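Local structure of SPT6 (Antonospora locustae, 2XP1) at residues K52-H60 with Y128-K136; Y6-H14 with E64-C72. The protein acts as the transcription elongation factor Spt6, whose noncanonical tandem SH2 domains enable its interaction with RNA polymerase II. All coordinates share one frame; numbering follows the deposited sequence.

Overall arrangement
Contact 1 lies near the centre of the chain and contact 2 at its periphery, their centres about 27 Å apart, yet both draw on strand 57-65. At its start and in the turn before it, residues 52-60 join the six-stranded sheet to the loop between strands 124-129 and 136-142 of the five-stranded sheet, so contact 1 bridges the two SH2 domains. At its other end, residues 64-72 hold the chain ahead of strand 17-18, and contact 2 stays within the first domain. Chemistry follows place: contact 1 is mainly aromatic and aliphatic, with a salt bridge of weak hydrogen bonds at its margin, whereas contact 2 is mostly polar, one glutamate receiving backbone N-H groups beside an arginine that binds a carbonyl.

Contact 1 of 2, residues K52-H60 with Y128-K136; sequences KFASDVFVH and YFSRKYPGK. With SO4 (sulfate ion), chain C.
Phe53 directs its ring edge at the face of Phe129 in an offset edge-to-face pair, with centroids 5.4 Å apart and planes at 65°. Farther along the same ring, Phe53 CE2 touches Gly135 CA at 3.6 Å. The aliphatic contacts come from Val57 and Val59. Val57 divides its two methyls: CG1, anti to the backbone N (chi1 -176°), rests 3.9 Å from Pro134 CA, which leaves CG2 over one face of the Arg131 guanidinium. Val59 CG2 presses to 3.4 Å from Gly135 N, leaving little room for a side chain at that glycine.

Among the polar contacts, Arg131 NE and NH2 both make weak bonds to Asp56 OD1, the closer being NH2 at 3.2 Å, in a salt bridge whose flat groups are steeply inclined. Arg131 NH1 turns back to donate a hydrogen bond to Phe129 O at 2.6 Å. An alanine in place of Arg131 is likely to leave Asp56 without its charged mate, Phe129 O without this donor and Val57 CG2 without the guanidinium face it lies over. A sulfate, probably from the crystallisation liquor, accepts from Ser130 OG and from the backbone N of Arg131 and Lys132.

Helix 80-100 packs against both phenylalanines through Leu95, and Val153 of strand 146-153 also meets Phe53, where the two SH2 domains join.

Contact 2 of 2, residues Y6-H14 with E64-C72; sequences YTNPRFYKH and EEHSEHYTC
Glu65 reaches across to the backbone of Arg10 and Phe11, offering one carboxylate oxygen to each. Arg10 N donates to Glu65 OE1 at 2.9 Å through the syn lone pair, while Phe11 N makes a weak bond to OE2 at 3.0 Å. The extended glutamate chain, with CG opposite the backbone N (chi1 179°), carries the carboxylate this far. Tyr70 OH is also close to Glu65 OE2, 2.9 Å away, so this oxygen has polar company from both segments.

The arginine side chain runs the other way. Arg10 NH2 donates to His66 O at 2.8 Å, nearly in line with the carbonyl bond and close to the guanidinium plane. That plane stacks on the Glu65 carboxylate, the two 27° apart; their opposite charges probably attract, though Arg10 NE and Glu65 OE1 remain 4.0 Å apart and no guanidinium N-H points at that oxygen. Tyr70 OH lies over a guanidinium face, too poorly angled to bond to NH1. Beside this polar group, Phe11 CD2 meets Tyr70 CE2 at 4.2 Å, and both residues touch Ile80 of helix 80-100.

Strands 57-65 and 70-72 form a beta hairpin, antiparallel neighbours in the central sheet of an SH2 domain, and hold, at the turn and the strand ends beside it, the chain that leads into strand 17-18.

Contact 1 of 2, residues K52-H60 with Y128-K136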
loop_
_atom_site.group_PDB
_atom_site.type_symbol
_atom_site.label_atom_id
_atom_site.label_comp_id
_atom_site.label_asym_id
_atom_site.label_seq_id
_atom_site.Cartn_x
_atom_site.Cartn_y
_atom_site.Cartn_z
ATOM N N LYS A 52 0.066 19.086 -9.500
ATOM C CA LYS A 52 -0.634 20.259 -8.983
ATOM C C LYS A 52 -1.882 19.782 -8.229
ATOM O O LYS A 52 -2.797 19.221 -8.825
ATOM C CB LYS A 52 -1.031 21.164 -10.164
ATOM C CG LYS A 52 -2.163 22.148 -9.894
ATOM C CD LYS A 52 -2.379 23.158 -11.046
ATOM C CE LYS A 52 -3.079 22.535 -12.263
ATOM N NZ LYS A 52 -3.001 23.450 -13.489
ATOM N N PHE A 53 -1.913 19.957 -6.915
ATOM C CA PHE A 53 -3.104 19.540 -6.149
ATOM C C PHE A 53 -4.164 20.618 -6.217
ATOM O O PHE A 53 -5.354 20.304 -6.316
ATOM C CB PHE A 53 -2.745 19.189 -4.710
ATOM C CG PHE A 53 -2.398 17.743 -4.526
ATOM C CD1 PHE A 53 -1.651 17.068 -5.487
ATOM C CD2 PHE A 53 -2.763 17.069 -3.386
ATOM C CE1 PHE A 53 -1.319 15.735 -5.320
ATOM C CE2 PHE A 53 -2.453 15.718 -3.227
ATOM C CZ PHE A 53 -1.736 15.069 -4.180
ATOM N N ALA A 54 -3.705 21.871 -6.214
ATOM C CA ALA A 54 -4.520 23.066 -6.263
ATOM C C ALA A 54 -3.553 24.178 -6.638
ATOM O O ALA A 54 -2.328 23.995 -6.560
ATOM C CB ALA A 54 -5.145 23.361 -4.899
ATOM N N SER A 55 -4.119 25.306 -7.051
ATOM C CA SER A 55 -3.405 26.534 -7.436
ATOM C C SER A 55 -2.082 26.847 -6.723
ATOM O O SER A 55 -1.152 27.388 -7.333
ATOM C CB SER A 55 -4.332 27.724 -7.219
ATOM O OG SER A 55 -5.443 27.686 -8.094
ATOM N N ASP A 56 -2.027 26.569 -5.423
ATOM C CA ASP A 56 -0.826 26.821 -4.654
ATOM C C ASP A 56 -0.396 25.586 -3.902
ATOM O O ASP A 56 0.377 25.695 -2.963
ATOM C CB ASP A 56 -1.026 27.983 -3.675
ATOM C CG ASP A 56 -2.022 27.663 -2.591
ATOM O OD1 ASP A 56 -2.892 26.784 -2.809
ATOM O OD2 ASP A 56 -1.947 28.306 -1.524
ATOM N N VAL A 57 -0.875 24.411 -4.307
ATOM C CA VAL A 57 -0.403 23.156 -3.695
ATOM C C VAL A 57 0.243 22.253 -4.710
ATOM O O VAL A 57 -0.414 21.758 -5.628
ATOM C CB VAL A 57 -1.512 22.414 -2.960
ATOM C CG1 VAL A 57 -0.935 21.173 -2.254
ATOM C CG2 VAL A 57 -2.202 23.359 -1.945
ATOM N N PHE A 58 1.535 22.026 -4.551
ATOM C CA PHE A 58 2.241 21.154 -5.478
ATOM C C PHE A 58 2.941 19.993 -4.768
ATOM O O PHE A 58 3.556 20.183 -3.723
ATOM C CB PHE A 58 3.205 21.976 -6.340
ATOM C CG PHE A 58 2.513 23.036 -7.135
ATOM C CD1 PHE A 58 2.320 24.297 -6.600
ATOM C CD2 PHE A 58 2.018 22.768 -8.409
ATOM C CE1 PHE A 58 1.645 25.280 -7.313
ATOM C CE2 PHE A 58 1.331 23.746 -9.124
ATOM C CZ PHE A 58 1.155 25.002 -8.581
ATOM N N VAL A 59 2.832 18.790 -5.320
ATOM C CA VAL A 59 3.524 17.676 -4.733
ATOM C C VAL A 59 4.661 17.289 -5.670
ATOM O O VAL A 59 4.439 17.086 -6.881
ATOM C CB VAL A 59 2.566 16.504 -4.549
ATOM C CG1 VAL A 59 3.315 15.255 -4.263
ATOM C CG2 VAL A 59 1.623 16.800 -3.386
ATOM N N HIS A 60 5.870 17.221 -5.111
ATOM C CA HIS A 60 7.089 16.841 -5.812
ATOM C C HIS A 60 7.545 15.466 -5.344
ATOM O O HIS A 60 7.930 15.326 -4.172
ATOM C CB HIS A 60 8.153 17.871 -5.451
ATOM C CG HIS A 60 7.851 19.232 -5.992
ATOM N ND1 HIS A 60 8.540 19.780 -7.046
ATOM C CD2 HIS A 60 6.876 20.117 -5.680
ATOM C CE1 HIS A 60 8.041 20.971 -7.327
ATOM N NE2 HIS A 60 7.029 21.201 -6.510
ATOM N N TYR A 128 -10.137 20.416 3.104
ATOM C CA TYR A 128 -9.317 21.263 2.257
ATOM C C TYR A 128 -7.901 20.707 2.187
ATOM O O TYR A 128 -7.468 20.009 3.093
ATOM C CB TYR A 128 -9.322 22.696 2.760
ATOM C CG TYR A 128 -9.021 22.905 4.241
ATOM C CD1 TYR A 128 -7.711 23.160 4.680
ATOM C CD2 TYR A 128 -10.047 22.895 5.192
ATOM C CE1 TYR A 128 -7.429 23.377 6.018
ATOM C CE2 TYR A 128 -9.774 23.111 6.542
ATOM C CZ TYR A 128 -8.462 23.348 6.936
ATOM O OH TYR A 128 -8.176 23.559 8.256
ATOM N N PHE A 129 -7.192 20.976 1.098
ATOM C CA PHE A 129 -5.825 20.474 0.967
ATOM C C PHE A 129 -4.952 21.251 1.885
ATOM O O PHE A 129 -5.161 22.441 2.052
ATOM C CB PHE A 129 -5.306 20.628 -0.458
ATOM C CG PHE A 129 -5.867 19.608 -1.377
ATOM C CD1 PHE A 129 -6.684 19.977 -2.408
ATOM C CD2 PHE A 129 -5.623 18.272 -1.172
ATOM C CE1 PHE A 129 -7.215 19.034 -3.252
ATOM C CE2 PHE A 129 -6.186 17.335 -1.991
ATOM C CZ PHE A 129 -6.995 17.734 -3.042
ATOM N N SER A 130 -3.983 20.547 2.461
ATOM C CA SER A 130 -2.971 21.134 3.345
ATOM C C SER A 130 -1.944 21.878 2.521
ATOM O O SER A 130 -1.451 21.346 1.516
ATOM C CB SER A 130 -2.218 20.024 4.129
ATOM O OG SER A 130 -1.191 20.597 4.963
ATOM N N ARG A 131 -1.598 23.083 2.985
ATOM C CA ARG A 131 -0.487 23.873 2.436
ATOM C C ARG A 131 0.817 23.627 3.232
ATOM O O ARG A 131 1.925 23.729 2.677
ATOM C CB ARG A 131 -0.846 25.367 2.419
ATOM C CG ARG A 131 -1.714 25.803 1.232
ATOM C CD ARG A 131 -3.170 25.257 1.275
ATOM N NE ARG A 131 -3.927 25.732 0.115
ATOM C CZ ARG A 131 -5.095 25.264 -0.333
ATOM N NH1 ARG A 131 -5.769 24.272 0.266
ATOM N NH2 ARG A 131 -5.598 25.826 -1.424
ATOM N N LYS A 132 0.683 23.300 4.518
ATOM C CA LYS A 132 1.828 22.965 5.359
ATOM C C LYS A 132 2.422 21.639 4.926
ATOM O O LYS A 132 3.646 21.460 4.980
ATOM C CB LYS A 132 1.438 22.928 6.843
ATOM C CG LYS A 132 0.716 24.168 7.328
ATOM C CD LYS A 132 0.816 24.336 8.860
ATOM C CE LYS A 132 0.006 25.549 9.368
ATOM N NZ LYS A 132 0.430 26.084 10.706
ATOM N N TYR A 133 1.568 20.719 4.472
ATOM C CA TYR A 133 2.035 19.420 3.982
ATOM C C TYR A 133 1.437 19.044 2.631
ATOM O O TYR A 133 0.480 18.265 2.538
ATOM C CB TYR A 133 1.921 18.300 5.052
ATOM C CG TYR A 133 2.549 18.704 6.392
ATOM C CD1 TYR A 133 1.787 19.328 7.365
ATOM C CD2 TYR A 133 3.908 18.503 6.655
ATOM C CE1 TYR A 133 2.347 19.738 8.584
ATOM C CE2 TYR A 133 4.487 18.915 7.888
ATOM C CZ TYR A 133 3.686 19.526 8.841
ATOM O OH TYR A 133 4.193 19.936 10.056
ATOM N N PRO A 134 2.003 19.615 1.558
ATOM C CA PRO A 134 1.430 19.397 0.246
ATOM C C PRO A 134 1.347 17.919 0.031
ATOM O O PRO A 134 2.351 17.217 0.213
ATOM C CB PRO A 134 2.492 19.984 -0.690
ATOM C CG PRO A 134 3.140 21.040 0.125
ATOM C CD PRO A 134 3.172 20.513 1.515
ATOM N N GLY A 135 0.186 17.446 -0.393
ATOM C CA GLY A 135 -0.046 16.015 -0.539
ATOM C C GLY A 135 -1.020 15.516 0.516
ATOM O O GLY A 135 -1.608 14.455 0.343
ATOM N N LYS A 136 -1.176 16.246 1.618
ATOM C CA LYS A 136 -2.203 15.898 2.611
ATOM C C LYS A 136 -3.548 16.634 2.419
ATOM O O LYS A 136 -3.609 17.854 2.205
ATOM C CB LYS A 136 -1.714 16.186 4.035
ATOM C CG LYS A 136 -0.415 15.456 4.448
ATOM C CD LYS A 136 -0.630 13.945 4.497
ATOM C CE LYS A 136 0.675 13.159 4.319
ATOM N NZ LYS A 136 0.436 11.679 4.576
HETATM S S SO4 C . -2.648 22.997 6.968
HETATM O O1 SO4 C . -2.602 23.857 8.155
HETATM O O2 SO4 C . -2.123 23.746 5.818
HETATM O O3 SO4 C . -4.020 22.597 6.677
HETATM O O4 SO4 C . -1.861 21.798 7.215
#

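Contact 2 of 2, residues Y6-H14 with E64-C72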
loop_
_atom_site.group_PDB
_atom_site.type_symbol
_atom_site.label_atom_id
_atom_site.label_comp_id
_atom_site.label_asym_id
_atom_site.label_seq_id
_atom_site.Cartn_x
_atom_site.Cartn_y
_atom_site.Cartn_z
ATOM N N TYR A 6 27.902 8.682 -18.156
ATOM C CA TYR A 6 28.512 9.400 -19.267
ATOM C C TYR A 6 27.482 9.737 -20.335
ATOM O O TYR A 6 27.727 10.537 -21.243
ATOM C CB TYR A 6 29.621 8.533 -19.883
ATOM C CG TYR A 6 30.922 8.523 -19.125
ATOM C CD1 TYR A 6 31.032 7.910 -17.885
ATOM C CD2 TYR A 6 32.043 9.125 -19.661
ATOM C CE1 TYR A 6 32.238 7.910 -17.202
ATOM C CE2 TYR A 6 33.244 9.125 -19.006
ATOM C CZ TYR A 6 33.348 8.522 -17.777
ATOM O OH TYR A 6 34.576 8.541 -17.143
ATOM N N THR A 7 26.337 9.082 -20.217
ATOM C CA THR A 7 25.211 9.226 -21.142
ATOM C C THR A 7 24.166 10.076 -20.439
ATOM O O THR A 7 24.101 10.085 -19.215
ATOM C CB THR A 7 24.550 7.853 -21.423
ATOM O OG1 THR A 7 24.050 7.333 -20.188
ATOM C CG2 THR A 7 25.555 6.828 -22.044
ATOM N N ASN A 8 23.340 10.791 -21.201
ATOM C CA ASN A 8 22.262 11.553 -20.576
ATOM C C ASN A 8 21.287 10.598 -19.900
ATOM O O ASN A 8 21.066 9.484 -20.393
ATOM C CB ASN A 8 21.535 12.444 -21.582
ATOM C CG ASN A 8 22.456 13.474 -22.221
ATOM O OD1 ASN A 8 22.524 14.630 -21.769
ATOM N ND2 ASN A 8 23.189 13.057 -23.265
ATOM N N PRO A 9 20.707 11.028 -18.765
ATOM C CA PRO A 9 19.678 10.196 -18.156
ATOM C C PRO A 9 18.608 9.941 -19.198
ATOM O O PRO A 9 18.265 10.837 -19.970
ATOM C CB PRO A 9 19.141 11.051 -17.011
ATOM C CG PRO A 9 19.818 12.375 -17.110
ATOM C CD PRO A 9 21.001 12.242 -17.984
ATOM N N ARG A 10 18.120 8.712 -19.236
ATOM C CA ARG A 10 17.094 8.315 -20.203
ATOM C C ARG A 10 15.786 9.130 -20.114
ATOM O O ARG A 10 15.096 9.350 -21.127
ATOM C CB ARG A 10 16.830 6.813 -20.114
ATOM C CG ARG A 10 18.077 5.940 -20.438
ATOM C CD ARG A 10 17.824 4.415 -20.197
ATOM N NE ARG A 10 17.588 4.054 -18.786
ATOM C CZ ARG A 10 16.387 3.819 -18.262
ATOM N NH1 ARG A 10 15.310 3.904 -19.042
ATOM N NH2 ARG A 10 16.244 3.502 -16.964
ATOM N N PHE A 11 15.450 9.615 -18.929
ATOM C CA PHE A 11 14.210 10.351 -18.826
ATOM C C PHE A 11 14.228 11.694 -19.571
ATOM O O PHE A 11 13.169 12.284 -19.808
ATOM C CB PHE A 11 13.782 10.495 -17.374
ATOM C CG PHE A 11 14.791 11.145 -16.512
ATOM C CD1 PHE A 11 14.978 12.507 -16.556
ATOM C CD2 PHE A 11 15.538 10.393 -15.626
ATOM C CE1 PHE A 11 15.900 13.122 -15.737
ATOM C CE2 PHE A 11 16.468 11.000 -14.803
ATOM C CZ PHE A 11 16.659 12.361 -14.876
ATOM N N TYR A 12 15.420 12.168 -19.958
ATOM C CA TYR A 12 15.529 13.398 -20.781
ATOM C C TYR A 12 14.786 13.230 -22.087
ATOM O O TYR A 12 14.139 14.133 -22.549
ATOM C CB TYR A 12 16.989 13.772 -21.062
ATOM C CG TYR A 12 17.697 14.588 -19.958
ATOM C CD1 TYR A 12 17.319 14.487 -18.625
ATOM C CD2 TYR A 12 18.761 15.425 -20.268
ATOM C CE1 TYR A 12 17.965 15.209 -17.623
ATOM C CE2 TYR A 12 19.420 16.165 -19.270
ATOM C CZ TYR A 12 19.015 16.056 -17.957
ATOM O OH TYR A 12 19.675 16.777 -16.968
ATOM N N LYS A 13 14.827 12.033 -22.637
ATOM C CA LYS A 13 14.169 11.713 -23.909
ATOM C C LYS A 13 12.629 11.590 -23.773
ATOM O O LYS A 13 11.911 11.502 -24.780
ATOM C CB LYS A 13 14.771 10.413 -24.511
ATOM C CG LYS A 13 16.312 10.412 -24.658
ATOM C CD LYS A 13 16.877 9.118 -25.356
ATOM C CE LYS A 13 18.346 9.355 -25.825
ATOM N NZ LYS A 13 19.117 8.173 -26.410
ATOM N N HIS A 14 12.127 11.569 -22.536
ATOM C CA HIS A 14 10.700 11.383 -22.348
ATOM C C HIS A 14 9.909 12.672 -22.598
ATOM O O HIS A 14 10.313 13.736 -22.143
ATOM C CB HIS A 14 10.363 10.833 -20.982
ATOM C CG HIS A 14 8.979 10.287 -20.916
ATOM N ND1 HIS A 14 7.904 11.040 -20.501
ATOM C CD2 HIS A 14 8.481 9.081 -21.276
ATOM C CE1 HIS A 14 6.807 10.309 -20.571
ATOM N NE2 HIS A 14 7.127 9.117 -21.047
ATOM N N GLU A 64 13.504 7.897 -9.263
ATOM C CA GLU A 64 14.871 7.471 -9.514
ATOM C C GLU A 64 15.006 6.627 -10.770
ATOM O O GLU A 64 14.157 5.779 -11.062
ATOM C CB GLU A 64 15.453 6.741 -8.303
ATOM C CG GLU A 64 15.599 7.656 -7.101
ATOM C CD GLU A 64 16.737 7.228 -6.201
ATOM O OE1 GLU A 64 17.870 7.173 -6.725
ATOM O OE2 GLU A 64 16.504 6.940 -4.985
ATOM N N GLU A 65 16.070 6.893 -11.529
ATOM C CA GLU A 65 16.379 6.116 -12.717
ATOM C C GLU A 65 17.519 5.193 -12.413
ATOM O O GLU A 65 18.596 5.640 -12.009
ATOM C CB GLU A 65 16.773 7.013 -13.879
ATOM C CG GLU A 65 17.125 6.242 -15.136
ATOM C CD GLU A 65 17.336 7.150 -16.337
ATOM O OE1 GLU A 65 18.514 7.360 -16.725
ATOM O OE2 GLU A 65 16.313 7.677 -16.871
ATOM N N HIS A 66 17.266 3.904 -12.622
ATOM C CA HIS A 66 18.252 2.859 -12.462
ATOM C C HIS A 66 18.425 2.260 -13.830
ATOM O O HIS A 66 17.821 2.748 -14.780
ATOM C CB HIS A 66 17.783 1.818 -11.429
ATOM C CG HIS A 66 17.507 2.405 -10.080
ATOM N ND1 HIS A 66 16.368 2.121 -9.359
ATOM C CD2 HIS A 66 18.203 3.303 -9.342
ATOM C CE1 HIS A 66 16.388 2.797 -8.224
ATOM N NE2 HIS A 66 17.488 3.527 -8.191
ATOM N N SER A 67 19.229 1.208 -13.939
ATOM C CA SER A 67 19.628 0.705 -15.251
ATOM C C SER A 67 18.505 0.340 -16.239
ATOM O O SER A 67 18.644 0.610 -17.451
ATOM C CB SER A 67 20.617 -0.449 -15.131
ATOM O OG SER A 67 21.094 -0.762 -16.423
ATOM N N GLU A 68 17.427 -0.285 -15.766
ATOM C CA GLU A 68 16.263 -0.475 -16.636
ATOM C C GLU A 68 14.990 0.093 -16.033
ATOM O O GLU A 68 14.201 0.767 -16.727
ATOM C CB GLU A 68 16.061 -1.939 -16.990
ATOM C CG GLU A 68 16.796 -2.392 -18.234
ATOM C CD GLU A 68 16.736 -3.900 -18.395
ATOM O OE1 GLU A 68 15.984 -4.540 -17.610
ATOM O OE2 GLU A 68 17.428 -4.437 -19.303
ATOM N N HIS A 69 14.810 -0.142 -14.739
ATOM C CA HIS A 69 13.632 0.348 -14.032
ATOM C C HIS A 69 13.781 1.736 -13.402
ATOM O O HIS A 69 14.861 2.292 -13.305
ATOM C CB HIS A 69 13.209 -0.674 -12.988
ATOM C CG HIS A 69 12.979 -2.045 -13.558
ATOM N ND1 HIS A 69 14.010 -2.892 -13.911
ATOM C CD2 HIS A 69 11.832 -2.728 -13.815
ATOM C CE1 HIS A 69 13.511 -4.033 -14.361
ATOM N NE2 HIS A 69 12.191 -3.960 -14.309
ATOM N N TYR A 70 12.648 2.291 -13.005
ATOM C CA TYR A 70 12.584 3.488 -12.200
ATOM C C TYR A 70 12.013 3.085 -10.828
ATOM O O TYR A 70 11.405 2.024 -10.699
ATOM C CB TYR A 70 11.697 4.546 -12.908
ATOM C CG TYR A 70 12.279 5.040 -14.239
ATOM C CD1 TYR A 70 12.163 4.279 -15.410
ATOM C CD2 TYR A 70 12.979 6.233 -14.309
ATOM C CE1 TYR A 70 12.722 4.713 -16.612
ATOM C CE2 TYR A 70 13.543 6.669 -15.502
ATOM C CZ TYR A 70 13.398 5.914 -16.643
ATOM O OH TYR A 70 13.972 6.349 -17.813
ATOM N N THR A 71 12.227 3.926 -9.811
ATOM C CA THR A 71 11.504 3.807 -8.555
ATOM C C THR A 71 10.885 5.126 -8.199
ATOM O O THR A 71 11.460 6.185 -8.460
ATOM C CB THR A 71 12.385 3.386 -7.378
ATOM O OG1 THR A 71 13.453 4.330 -7.243
ATOM C CG2 THR A 71 12.917 2.026 -7.608
ATOM N N CYS A 72 9.696 5.049 -7.614
ATOM C CA CYS A 72 8.969 6.231 -7.139
ATOM C C CYS A 72 8.139 5.800 -5.940
ATOM O O CYS A 72 7.459 4.765 -5.988
ATOM C CB CYS A 72 8.029 6.779 -8.209
ATOM S SG CYS A 72 7.337 8.407 -7.744
#